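Local coordinates for protein catalase-3 (Neurospora crassa, PDB 4AJ9) that breaks hydrogen peroxide down into oxygen and water with the help of a bound heme, probably shielding the cell from peroxide damage, at residues D44-F47 and R48-L51; S175-D178 and F179-S182; V471-E474 and Q475-K478. All blocks are in the same frame, centred on the assembly; numbering follows the deposited sequence.

Overall arrangement
Contact 1 opens helix 45-55 and is wholly buried, walled in by the other three subunits of the tetramer and reaching a heme with its last residue. It lies apart from the other two, its centre about 51 Å from that of contact 2. Contacts 2 and 3 are neighbours, with centres about 10 Å apart: Trp177 and Asp178 of helix 174-182 pack against Val471 and Val476. Contact 2 is nearly all buried and relies on aromatic rings and serine hydroxyls, whereas contact 3 is partly at the surface and adds a water-assisted salt bridge. Contacts 1 and 3 both start a helix with a side-chain cap, from Asp44 and from Asn473.

Contact 1 of 3, residues D44-F47 and R48-L51; sequences DFIF and RQKL
Backbone bonds tie residues 44-47 to 48-51 as the first turns of helix 45-55 of the catalase domain: Arg48 N donates to Asp44 O, Gln49 N to Phe45 O, Lys50 N to Ile46 O, and Leu51 N to Phe47 O at 2.9 Å. Asp44 is the N-cap. Its OD1 accepts from Phe47 N at 3.0 Å, nearly straight and meeting the carboxylate from above its plane, while OD2 takes Leu32 N.

Among side-chain bonds, Gln49 folds back over the preceding turn. With CG between the backbone N and the carbonyl carbon (chi1 61°) and a second bend at chi2, its NE2 reaches Ile46 O at 3.0 Å, in the carbonyl plane and on a lone pair, so two donors grip this one oxygen.

Phe47 and Leu51 carry the apolar part. Leu51 CB sits over one face of the ring, and its CD2 comes to 3.5 Å from Phe47 CE1; the leucine also touches a bound heme. Arg48 crosses Phe47 at about a right angle, its CG 3.8 Å from Phe47 CD2, with the guanidinium steeply inclined to the ring and NH2 bound to Leu42 O.

Buried charges pair within the chain and across subunits: Lys50 NZ with Glu28 and with Asp153 of the second subunit, Asp44 OD1 with that subunit's Arg432. The acidic cap, facing the helix N-terminus and an arginine, is likely to stay ionised.

Contact 2 of 3, residues S175-D178 and F179-S182; sequences SAWD and FFSS
Phe180 CG stands beside its own backbone N (chi1 -65°) and Trp177 CG does likewise (chi1 -73°), which sends both rings out from the same flank of the helix and lets them meet one turn apart. The result is a T-shaped (edge-to-face) pair on helix 174-182 of the catalase domain: the edge of Phe180 points at the face of the Trp177 indole, with the planes 80° apart and the centroids of the five-membered ring and the phenyl ring separated by 5.2 Å. Phe180 CD2 does the touching, 3.9 Å from Trp177 CD2. One face of the phenyl ring also lies over Ala176 O, which is 3.2 Å from Phe180 CG and accepts from Phe180 N. Cutting Phe180 back to an alanine removes the edge that meets the indole and is likely to open a gap beside Leu190 and Val158, which the ring also touches.

The indole is anchored through Trp177 NE1, which bonds Glu467 OE1, and it packs on Val471 and Val480. Phe179 leads away from this pair to helix 151-158.

Asp178, midway along the helix, faces the serines of its last turn. Its carboxylate is held chiefly by the fourth subunit, OD2 by Tyr397 OH, Ser400 OG and Leu402 N, and OD1 by Tyr401 N, so this flank is a subunit interface. Within the helix, Ser182 N donates to Asp178 O at 2.9 Å, and Ser182 OG lies 3.1 Å from Asp178 OD1. Ser181 OG is 2.8 Å from Trp177 O. A single water donates to Asp178 OD1 and also to Ser181 OG, its oxygen 2.8 Å from the latter.

Contact 3 of 3, residues V471-E474 and Q475-K478; sequences VTNE and QVKK
Glu474 and Lys477 meet at their charged ends, across the first turn of helix 474-487. The salt bridge is long, 3.5 Å from Glu474 OE1 to Lys477 NZ, and a water supplements it by donating to OE1 and accepting from NZ. Glu474 reaches the spot through a bend at chi2 (89°), which curls its carboxylate back toward the lysine. Lys477 in turn starts beside its own backbone N and bends at chi3, so that the chain lies alongside Val471 before its end turns to the glutamate. Its CG packs 3.8 Å from Val471 CB. A second water accepts from Lys477 NZ and donates to Val471 O at 2.7 Å, so the ammonium is tied by water to the loop as well as to the helix. Both residues also pack on Leu501, and Lys477 touches Leu569 of the second subunit.

The loop enters the helix through an N-cap. Asn473 OD1 accepts from Val476 N at 2.9 Å, in the carbonyl plane, and its backbone O takes Lys477 N in the first helical bond. Lys478 N follows with Glu474 O. Two hydrogen bonds to Asp174, from Thr472 N and Asn473 N, fasten the same loop to the start of helix 174-182.

The side chains of Val471 and Val476 cross at about a right angle, with Val471 CG1 3.7 Å from Val476 CG1, forming a small apolar patch behind the cap. On the flank of the cap the fourth subunit closes in, with its Leu402 against Asn473 and its Tyr401 against Gln475 and Val476. Gln475 itself directs NE2 along the helix to Asn479 OD1.

Contact 1 of 3, residues D44-F47 and R48-L51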
loop_
_atom_site.group_PDB
_atom_site.type_symbol
_atom_site.label_atom_id
_atom_site.label_comp_id
_atom_site.label_asym_id
_atom_site.label_seq_id
_atom_site.Cartn_x
_atom_site.Cartn_y
_atom_site.Cartn_z
ATOM N N ASP C 44 6.019 -23.969 -9.908
ATOM C CA ASP C 44 5.669 -23.341 -11.165
ATOM C C ASP C 44 5.790 -21.816 -11.026
ATOM O O ASP C 44 4.801 -21.116 -10.769
ATOM C CB ASP C 44 4.266 -23.736 -11.625
ATOM C CG ASP C 44 3.998 -23.301 -13.042
ATOM O OD1 ASP C 44 4.839 -22.549 -13.584
ATOM O OD2 ASP C 44 2.963 -23.693 -13.609
ATOM N N PHE C 45 7.011 -21.319 -11.198
ATOM C CA PHE C 45 7.288 -19.891 -11.078
ATOM C C PHE C 45 6.585 -19.103 -12.185
ATOM O O PHE C 45 6.170 -17.959 -11.978
ATOM C CB PHE C 45 8.798 -19.646 -11.122
ATOM C CG PHE C 45 9.426 -19.902 -12.470
ATOM C CD1 PHE C 45 9.751 -21.196 -12.867
ATOM C CD2 PHE C 45 9.729 -18.842 -13.324
ATOM C CE1 PHE C 45 10.348 -21.426 -14.099
ATOM C CE2 PHE C 45 10.324 -19.066 -14.559
ATOM C CZ PHE C 45 10.633 -20.356 -14.947
ATOM N N ILE C 46 6.442 -19.732 -13.352
ATOM C CA ILE C 46 5.764 -19.135 -14.512
ATOM C C ILE C 46 4.299 -18.839 -14.202
ATOM O O ILE C 46 3.832 -17.725 -14.400
ATOM C CB ILE C 46 5.858 -20.063 -15.748
ATOM C CG1 ILE C 46 7.305 -20.147 -16.248
ATOM C CG2 ILE C 46 4.914 -19.608 -16.879
ATOM C CD1 ILE C 46 7.486 -21.179 -17.347
ATOM N N PHE C 47 3.570 -19.843 -13.723
ATOM C CA PHE C 47 2.200 -19.609 -13.281
ATOM C C PHE C 47 2.081 -18.453 -12.265
ATOM O O PHE C 47 1.282 -17.530 -12.441
ATOM C CB PHE C 47 1.604 -20.869 -12.653
ATOM C CG PHE C 47 0.295 -20.615 -11.970
ATOM C CD1 PHE C 47 -0.871 -20.504 -12.711
ATOM C CD2 PHE C 47 0.237 -20.462 -10.598
ATOM C CE1 PHE C 47 -2.075 -20.233 -12.090
ATOM C CE2 PHE C 47 -0.957 -20.209 -9.976
ATOM C CZ PHE C 47 -2.115 -20.093 -10.722
ATOM N N ARG C 48 2.847 -18.522 -11.185
ATOM C CA ARG C 48 2.677 -17.542 -10.113
ATOM C C ARG C 48 3.030 -16.123 -10.535
ATOM O O ARG C 48 2.311 -15.200 -10.190
ATOM C CB ARG C 48 3.397 -17.953 -8.818
ATOM C CG ARG C 48 2.601 -18.969 -7.986
ATOM C CD ARG C 48 3.312 -19.373 -6.687
ATOM N NE ARG C 48 4.561 -20.072 -6.961
ATOM C CZ ARG C 48 5.749 -19.485 -7.038
ATOM N NH1 ARG C 48 5.865 -18.179 -6.830
ATOM N NH2 ARG C 48 6.817 -20.205 -7.328
ATOM N N GLN C 49 4.108 -15.940 -11.298
ATOM C CA GLN C 49 4.450 -14.579 -11.746
ATOM C C GLN C 49 3.386 -13.989 -12.692
ATOM O O GLN C 49 3.104 -12.785 -12.662
ATOM C CB GLN C 49 5.866 -14.503 -12.359
ATOM C CG GLN C 49 6.107 -15.369 -13.606
ATOM C CD GLN C 49 5.779 -14.673 -14.929
ATOM O OE1 GLN C 49 6.146 -13.524 -15.149
ATOM N NE2 GLN C 49 5.081 -15.387 -15.821
ATOM N N LYS C 50 2.782 -14.836 -13.516
ATOM C CA LYS C 50 1.700 -14.389 -14.392
ATOM C C LYS C 50 0.434 -14.032 -13.590
ATOM O O LYS C 50 -0.143 -12.947 -13.758
ATOM C CB LYS C 50 1.391 -15.454 -15.458
ATOM C CG LYS C 50 0.316 -15.039 -16.495
ATOM C CD LYS C 50 0.062 -16.164 -17.532
ATOM C CE LYS C 50 -1.139 -15.849 -18.445
ATOM N NZ LYS C 50 -1.365 -16.884 -19.505
ATOM N N LEU C 51 -0.011 -14.944 -12.730
ATOM C CA LEU C 51 -1.226 -14.694 -11.950
ATOM C C LEU C 51 -1.046 -13.614 -10.877
ATOM O O LEU C 51 -2.002 -12.895 -10.560
ATOM C CB LEU C 51 -1.784 -15.982 -11.325
ATOM C CG LEU C 51 -2.798 -16.751 -12.180
ATOM C CD1 LEU C 51 -4.124 -15.981 -12.283
ATOM C CD2 LEU C 51 -2.227 -17.021 -13.566
HETATM O O HOH W 1 2.908 -22.293 -8.662
#

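Contact 2 of 3, residues S175-D178 and F179-S182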
loop_
_atom_site.group_PDB
_atom_site.type_symbol
_atom_site.label_atom_id
_atom_site.label_comp_id
_atom_site.label_asym_id
_atom_site.label_seq_id
_atom_site.Cartn_x
_atom_site.Cartn_y
_atom_site.Cartn_z
ATOM N N SER C 175 -30.891 11.411 0.171
ATOM C CA SER C 175 -29.782 12.049 0.861
ATOM C C SER C 175 -29.263 13.248 0.074
ATOM O O SER C 175 -28.867 14.261 0.657
ATOM C CB SER C 175 -28.657 11.048 1.141
ATOM O OG SER C 175 -28.150 10.484 -0.049
ATOM N N ALA C 176 -29.271 13.129 -1.251
ATOM C CA ALA C 176 -28.733 14.183 -2.108
ATOM C C ALA C 176 -29.569 15.446 -1.952
ATOM O O ALA C 176 -29.050 16.549 -1.747
ATOM C CB ALA C 176 -28.719 13.742 -3.556
ATOM N N TRP C 177 -30.878 15.278 -2.075
ATOM C CA TRP C 177 -31.800 16.411 -2.016
ATOM C C TRP C 177 -31.997 16.952 -0.598
ATOM O O TRP C 177 -32.299 18.135 -0.422
ATOM C CB TRP C 177 -33.122 16.047 -2.698
ATOM C CG TRP C 177 -32.951 15.986 -4.173
ATOM C CD1 TRP C 177 -32.417 14.951 -4.906
ATOM C CD2 TRP C 177 -33.248 17.029 -5.107
ATOM N NE1 TRP C 177 -32.383 15.289 -6.243
ATOM C CE2 TRP C 177 -32.891 16.557 -6.391
ATOM C CE3 TRP C 177 -33.795 18.313 -4.985
ATOM C CZ2 TRP C 177 -33.068 17.323 -7.539
ATOM C CZ3 TRP C 177 -33.968 19.071 -6.128
ATOM C CH2 TRP C 177 -33.615 18.571 -7.388
ATOM N N ASP C 178 -31.812 16.090 0.405
ATOM C CA ASP C 178 -31.689 16.531 1.798
ATOM C C ASP C 178 -30.521 17.513 1.897
ATOM O O ASP C 178 -30.660 18.595 2.463
ATOM C CB ASP C 178 -31.465 15.321 2.723
ATOM C CG ASP C 178 -31.290 15.702 4.193
ATOM O OD1 ASP C 178 -31.689 16.808 4.599
ATOM O OD2 ASP C 178 -30.753 14.868 4.961
ATOM N N PHE C 179 -29.373 17.140 1.334
ATOM C CA PHE C 179 -28.206 18.020 1.371
ATOM C C PHE C 179 -28.411 19.326 0.598
ATOM O O PHE C 179 -28.063 20.394 1.088
ATOM C CB PHE C 179 -26.938 17.321 0.866
ATOM C CG PHE C 179 -25.704 18.182 0.970
ATOM C CD1 PHE C 179 -25.017 18.284 2.171
ATOM C CD2 PHE C 179 -25.248 18.906 -0.123
ATOM C CE1 PHE C 179 -23.883 19.088 2.287
ATOM C CE2 PHE C 179 -24.114 19.713 -0.021
ATOM C CZ PHE C 179 -23.430 19.802 1.191
ATOM N N PHE C 180 -28.977 19.236 -0.601
ATOM C CA PHE C 180 -29.190 20.415 -1.439
ATOM C C PHE C 180 -30.070 21.431 -0.728
ATOM O O PHE C 180 -29.892 22.641 -0.871
ATOM C CB PHE C 180 -29.862 20.016 -2.757
ATOM C CG PHE C 180 -29.017 19.134 -3.636
ATOM C CD1 PHE C 180 -27.631 19.191 -3.576
ATOM C CD2 PHE C 180 -29.611 18.256 -4.527
ATOM C CE1 PHE C 180 -26.852 18.392 -4.403
ATOM C CE2 PHE C 180 -28.835 17.443 -5.340
ATOM C CZ PHE C 180 -27.454 17.518 -5.278
ATOM N N SER C 181 -31.029 20.931 0.035
ATOM C CA SER C 181 -32.001 21.799 0.676
ATOM C C SER C 181 -31.539 22.249 2.062
ATOM O O SER C 181 -31.966 23.290 2.556
ATOM C CB SER C 181 -33.381 21.131 0.718
ATOM O OG SER C 181 -33.368 19.927 1.472
ATOM N N SER C 182 -30.662 21.462 2.676
ATOM C CA SER C 182 -30.093 21.795 3.980
ATOM C C SER C 182 -28.919 22.762 3.851
ATOM O O SER C 182 -28.553 23.430 4.814
ATOM C CB SER C 182 -29.612 20.530 4.686
ATOM O OG SER C 182 -30.698 19.724 5.107
HETATM O O HOH W 2 -33.857 18.627 3.900
#

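Contact 3 of 3, residues V471-E474 and Q475-K478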
loop_
_atom_site.group_PDB
_atom_site.type_symbol
_atom_site.label_atom_id
_atom_site.label_comp_id
_atom_site.label_asym_id
_atom_site.label_seq_id
_atom_site.Cartn_x
_atom_site.Cartn_y
_atom_site.Cartn_z
ATOM N N VAL C 471 -37.597 11.132 -3.997
ATOM C CA VAL C 471 -37.358 11.341 -2.570
ATOM C C VAL C 471 -38.503 10.775 -1.756
ATOM O O VAL C 471 -39.635 11.242 -1.868
ATOM C CB VAL C 471 -37.179 12.838 -2.245
ATOM C CG1 VAL C 471 -36.972 13.044 -0.751
ATOM C CG2 VAL C 471 -36.008 13.410 -3.047
ATOM N N THR C 472 -38.213 9.756 -0.951
ATOM C CA THR C 472 -39.250 9.110 -0.147
ATOM C C THR C 472 -39.720 9.956 1.032
ATOM O O THR C 472 -40.900 9.914 1.406
ATOM C CB THR C 472 -38.786 7.749 0.391
ATOM O OG1 THR C 472 -37.814 7.951 1.423
ATOM C CG2 THR C 472 -38.181 6.913 -0.725
ATOM N N ASN C 473 -38.804 10.701 1.639
ATOM C CA ASN C 473 -39.141 11.464 2.839
ATOM C C ASN C 473 -39.927 12.726 2.507
ATOM O O ASN C 473 -39.442 13.590 1.785
ATOM C CB ASN C 473 -37.888 11.833 3.627
ATOM C CG ASN C 473 -38.217 12.550 4.923
ATOM O OD1 ASN C 473 -38.527 13.749 4.936
ATOM N ND2 ASN C 473 -38.166 11.816 6.018
ATOM N N GLU C 474 -41.144 12.830 3.034
ATOM C CA GLU C 474 -42.014 13.958 2.709
ATOM C C GLU C 474 -41.440 15.307 3.156
ATOM O O GLU C 474 -41.477 16.273 2.392
ATOM C CB GLU C 474 -43.421 13.762 3.291
ATOM C CG GLU C 474 -44.379 14.900 2.982
ATOM C CD GLU C 474 -45.139 14.702 1.673
ATOM O OE1 GLU C 474 -44.594 14.071 0.738
ATOM O OE2 GLU C 474 -46.293 15.174 1.586
ATOM N N GLN C 475 -40.928 15.390 4.383
ATOM C CA GLN C 475 -40.370 16.669 4.847
ATOM C C GLN C 475 -39.239 17.157 3.948
ATOM O O GLN C 475 -39.115 18.356 3.680
ATOM C CB GLN C 475 -39.889 16.599 6.298
ATOM C CG GLN C 475 -39.499 17.966 6.869
ATOM C CD GLN C 475 -40.631 18.975 6.742
ATOM O OE1 GLN C 475 -41.792 18.646 6.977
ATOM N NE2 GLN C 475 -40.302 20.200 6.341
ATOM N N VAL C 476 -38.397 16.230 3.494
ATOM C CA VAL C 476 -37.315 16.602 2.594
ATOM C C VAL C 476 -37.870 17.234 1.316
ATOM O O VAL C 476 -37.388 18.279 0.878
ATOM C CB VAL C 476 -36.361 15.414 2.290
ATOM C CG1 VAL C 476 -35.414 15.768 1.154
ATOM C CG2 VAL C 476 -35.578 15.024 3.554
ATOM N N LYS C 477 -38.896 16.622 0.723
ATOM C CA LYS C 477 -39.529 17.226 -0.449
ATOM C C LYS C 477 -40.052 18.634 -0.150
ATOM O O LYS C 477 -39.934 19.524 -0.987
ATOM C CB LYS C 477 -40.632 16.331 -1.033
ATOM C CG LYS C 477 -40.086 15.204 -1.918
ATOM C CD LYS C 477 -41.184 14.273 -2.426
ATOM C CE LYS C 477 -41.788 13.439 -1.301
ATOM N NZ LYS C 477 -42.823 12.494 -1.823
ATOM N N LYS C 478 -40.623 18.838 1.039
ATOM C CA LYS C 478 -41.150 20.155 1.392
ATOM C C LYS C 478 -40.017 21.152 1.574
ATOM O O LYS C 478 -40.135 22.317 1.190
ATOM C CB LYS C 478 -41.994 20.094 2.663
ATOM C CG LYS C 478 -43.322 19.383 2.492
ATOM C CD LYS C 478 -44.071 19.360 3.818
ATOM C CE LYS C 478 -45.441 18.713 3.676
ATOM N NZ LYS C 478 -46.030 18.410 5.013
HETATM O O HOH W 3 -41.532 10.839 -3.769
HETATM O O HOH W 4 -45.021 14.154 -2.330
#